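Side-chain contact in FdhC (Acinetobacter nosocomialis, PDB 5KTC), which probably transfers a 3-hydroxybutanoyl group from its coenzyme A thioester to the amino group of a dTDP-linked 3-amino-3,6-dideoxy-D-galactose, as a GNAT-type sugar N-acyltransferase: residues F92-W97 with S141-M146. Residues are numbered along the deposited sequence; the frame is centred on the assembly and turned at random.
With FUH ([[(2~{R},3~{S},5~{R})-5-[5-methyl-2,4-bis(oxidanylidene)pyrimidin-1-yl]-3-oxidanyl-oxolan-2-yl]methoxy-oxidanyl-phosphoryl] [(2~{R},3~{R},4~{S},5~{R},6~{R})-6-methyl-3,5-bis(oxidanyl)-4-[[(3~{R})-3-oxidanylbutanoyl]amino]oxan-2-yl] hydrogen phosphate), chain C.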
# COMPACT_ATOMS: atom_id res chain seq x y z
N PHE A 92 4.86 -9.98 6.31
CA PHE A 92 4.59 -8.57 6.59
C PHE A 92 3.11 -8.33 6.40
O PHE A 92 2.51 -8.99 5.62
CB PHE A 92 5.41 -7.58 5.72
CG PHE A 92 5.03 -7.55 4.27
CD1 PHE A 92 5.50 -8.51 3.37
CD2 PHE A 92 4.21 -6.55 3.78
CE1 PHE A 92 5.14 -8.48 2.04
CE2 PHE A 92 3.85 -6.53 2.44
CZ PHE A 92 4.34 -7.48 1.56
N CYS A 93 2.55 -7.41 7.17
CA CYS A 93 1.22 -6.87 6.88
C CYS A 93 1.32 -5.59 6.02
O CYS A 93 2.31 -4.86 6.06
CB CYS A 93 0.45 -6.55 8.17
SG CYS A 93 0.24 -8.04 9.24
N TRP A 94 0.25 -5.30 5.29
CA TRP A 94 0.13 -4.00 4.66
C TRP A 94 -1.31 -3.51 4.71
O TRP A 94 -2.27 -4.27 4.97
CB TRP A 94 0.68 -3.97 3.23
CG TRP A 94 -0.12 -4.56 2.12
CD1 TRP A 94 -0.22 -5.88 1.79
CD2 TRP A 94 -0.85 -3.83 1.12
NE1 TRP A 94 -1.00 -6.00 0.65
CE2 TRP A 94 -1.35 -4.76 0.20
CE3 TRP A 94 -1.10 -2.47 0.91
CZ2 TRP A 94 -2.11 -4.37 -0.93
CZ3 TRP A 94 -1.84 -2.08 -0.23
CH2 TRP A 94 -2.34 -3.03 -1.12
N GLY A 95 -1.42 -2.23 4.52
CA GLY A 95 -2.69 -1.55 4.69
C GLY A 95 -2.50 -0.06 4.83
O GLY A 95 -1.64 0.54 4.14
N SER A 96 -3.29 0.56 5.70
CA SER A 96 -3.42 2.02 5.69
C SER A 96 -3.53 2.60 4.27
O SER A 96 -2.90 3.64 3.94
CB SER A 96 -2.34 2.73 6.50
OG SER A 96 -2.16 2.21 7.81
N TRP A 97 -4.30 1.93 3.44
CA TRP A 97 -4.18 2.08 1.99
C TRP A 97 -5.33 2.99 1.58
O TRP A 97 -6.52 2.58 1.64
CB TRP A 97 -4.34 0.77 1.31
CG TRP A 97 -4.09 0.77 -0.17
CD1 TRP A 97 -3.20 1.52 -0.87
CD2 TRP A 97 -4.72 -0.11 -1.11
NE1 TRP A 97 -3.25 1.16 -2.21
CE2 TRP A 97 -4.16 0.15 -2.37
CE3 TRP A 97 -5.72 -1.09 -0.99
CZ2 TRP A 97 -4.57 -0.49 -3.52
CZ3 TRP A 97 -6.14 -1.76 -2.15
CH2 TRP A 97 -5.53 -1.46 -3.40
N SER A 141 -12.79 -7.46 -4.08
CA SER A 141 -12.74 -7.86 -5.45
C SER A 141 -11.36 -7.57 -6.08
O SER A 141 -10.77 -8.39 -6.82
CB SER A 141 -13.92 -7.19 -6.17
OG SER A 141 -13.81 -7.44 -7.53
N PHE A 142 -10.80 -6.41 -5.71
CA PHE A 142 -9.47 -6.06 -6.12
C PHE A 142 -8.43 -7.08 -5.73
O PHE A 142 -7.63 -7.48 -6.54
CB PHE A 142 -9.06 -4.69 -5.47
CG PHE A 142 -7.68 -4.24 -5.84
CD1 PHE A 142 -6.55 -4.67 -5.15
CD2 PHE A 142 -7.50 -3.33 -6.90
CE1 PHE A 142 -5.28 -4.23 -5.52
CE2 PHE A 142 -6.25 -2.91 -7.26
CZ PHE A 142 -5.13 -3.35 -6.58
N HIS A 143 -8.37 -7.36 -4.44
CA HIS A 143 -7.38 -8.32 -3.90
C HIS A 143 -7.55 -9.74 -4.46
O HIS A 143 -6.56 -10.37 -4.87
CB HIS A 143 -7.40 -8.37 -2.37
CG HIS A 143 -6.94 -7.09 -1.73
ND1 HIS A 143 -5.70 -6.56 -1.97
CD2 HIS A 143 -7.55 -6.24 -0.88
CE1 HIS A 143 -5.55 -5.45 -1.26
NE2 HIS A 143 -6.67 -5.23 -0.59
N LEU A 144 -8.79 -10.20 -4.58
CA LEU A 144 -9.03 -11.55 -5.21
C LEU A 144 -8.57 -11.55 -6.63
O LEU A 144 -7.88 -12.45 -7.06
CB LEU A 144 -10.50 -11.98 -5.14
CG LEU A 144 -10.96 -12.25 -3.72
CD1 LEU A 144 -12.47 -12.15 -3.41
CD2 LEU A 144 -10.37 -13.55 -3.22
N LYS A 145 -8.87 -10.51 -7.37
CA LYS A 145 -8.41 -10.42 -8.73
C LYS A 145 -6.89 -10.48 -8.84
O LYS A 145 -6.35 -11.16 -9.71
CB LYS A 145 -8.92 -9.14 -9.41
CG LYS A 145 -8.61 -9.03 -10.93
CD LYS A 145 -9.46 -7.91 -11.57
CE LYS A 145 -9.13 -7.61 -13.04
NZ LYS A 145 -9.19 -8.83 -13.91
N MET A 146 -6.18 -9.75 -8.01
CA MET A 146 -4.70 -9.76 -8.10
C MET A 146 -4.09 -11.09 -7.59
O MET A 146 -2.93 -11.35 -7.82
CB MET A 146 -4.13 -8.59 -7.27
CG MET A 146 -2.65 -8.33 -7.46
SD MET A 146 -2.17 -6.75 -6.72
CE MET A 146 -2.81 -5.58 -7.92
O1 FUH C . -5.70 -1.08 4.32
C1 FUH C . -5.93 -2.23 4.67
C2 FUH C . -5.56 -3.42 3.84
C3 FUH C . -5.43 -3.09 2.38
O2 FUH C . -6.69 -3.26 1.68
C4 FUH C . -4.44 -4.01 1.70
N1 FUH C . -6.53 -2.53 5.89
C5 FUH C . -6.64 -1.50 6.93
C6 FUH C . -8.04 -1.49 7.57
O3 FUH C . -8.27 -2.75 8.04
C7 FUH C . -8.15 -0.59 8.77
C8 FUH C . -9.44 -0.78 9.60
O4 FUH C . -7.05 -0.82 9.68
C9 FUH C . -5.59 -1.76 8.00
O5 FUH C . -4.26 -1.57 7.50
C10 FUH C . -5.74 -0.78 9.09
O6 FUH C . -5.50 0.51 8.54
P1 FUH C . -5.28 1.77 9.44
O7 FUH C . -6.56 2.37 9.91
O8 FUH C . -4.53 2.74 8.52
O9 FUH C . -4.19 1.50 10.56
P2 FUH C . -4.30 0.84 12.02
O10 FUH C . -3.25 -0.21 12.10
O11 FUH C . -5.72 0.30 12.15
O12 FUH C . -3.98 2.10 12.89
C11 FUH C . -3.46 1.95 14.21
C12 FUH C . -3.89 3.14 15.02
C13 FUH C . -5.37 3.52 14.85
O13 FUH C . -5.94 4.04 16.07
C14 FUH C . -5.38 4.68 13.87
C15 FUH C . -4.06 5.33 14.18
O14 FUH C . -3.14 4.30 14.61
N2 FUH C . -3.34 5.95 13.05
C16 FUH C . -2.86 5.20 12.02
C17 FUH C . -2.13 5.79 10.99
C18 FUH C . -1.56 4.99 9.84
C19 FUH C . -1.95 7.21 11.06
O15 FUH C . -1.23 7.80 10.15
N3 FUH C . -2.43 7.93 12.08
C20 FUH C . -3.07 7.29 13.07
O16 FUH C . -3.57 8.01 14.06
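W94 meets H143 beside the acyl end of the bound product FUH: W94 CZ2 lies 3.6 Å from H143 CE1, at the edge of the imidazole, with the two ring planes at 82°. Methyl C4 of FUH sits over the centre of one W94 face, 3.3 Å above the plane, while NE1 of the indole is hydrogen-bonded to the hydroxyl of Y116 on helix 107-122. At G95 the strand runs close against the ligand, G95 CA being 3.1 Å from FUH O1, the acyl carbonyl oxygen. S96 binds FUH twice, through N to sugar hydroxyl O5 (3.0 Å) and through OG to phosphate oxygen O8; R81 also bonds to OG. W97 N makes a weak hydrogen bond to FUH O1, and W97 O is hydrogen-bonded to N4P of coenzyme A. With CG anti to the backbone N (chi1 -174°), its indole reaches the helix, where CH2 stands 3.5 Å from F142 CE1 over the phenyl face, an edge-to-face pair with planes at 60°. F142 in turn touches coenzyme A. H143 NE2 shares a hydrogen bond with FUH O2 (3.0 Å) in the imidazole plane, either group being a possible donor. The W94 face thus receives the acyl methyl, with the edge of H143 beside it, and H143 NE2 bonds the 3-hydroxyl, an arrangement that suits a hydroxybutanoyl chain and may contribute to its recognition.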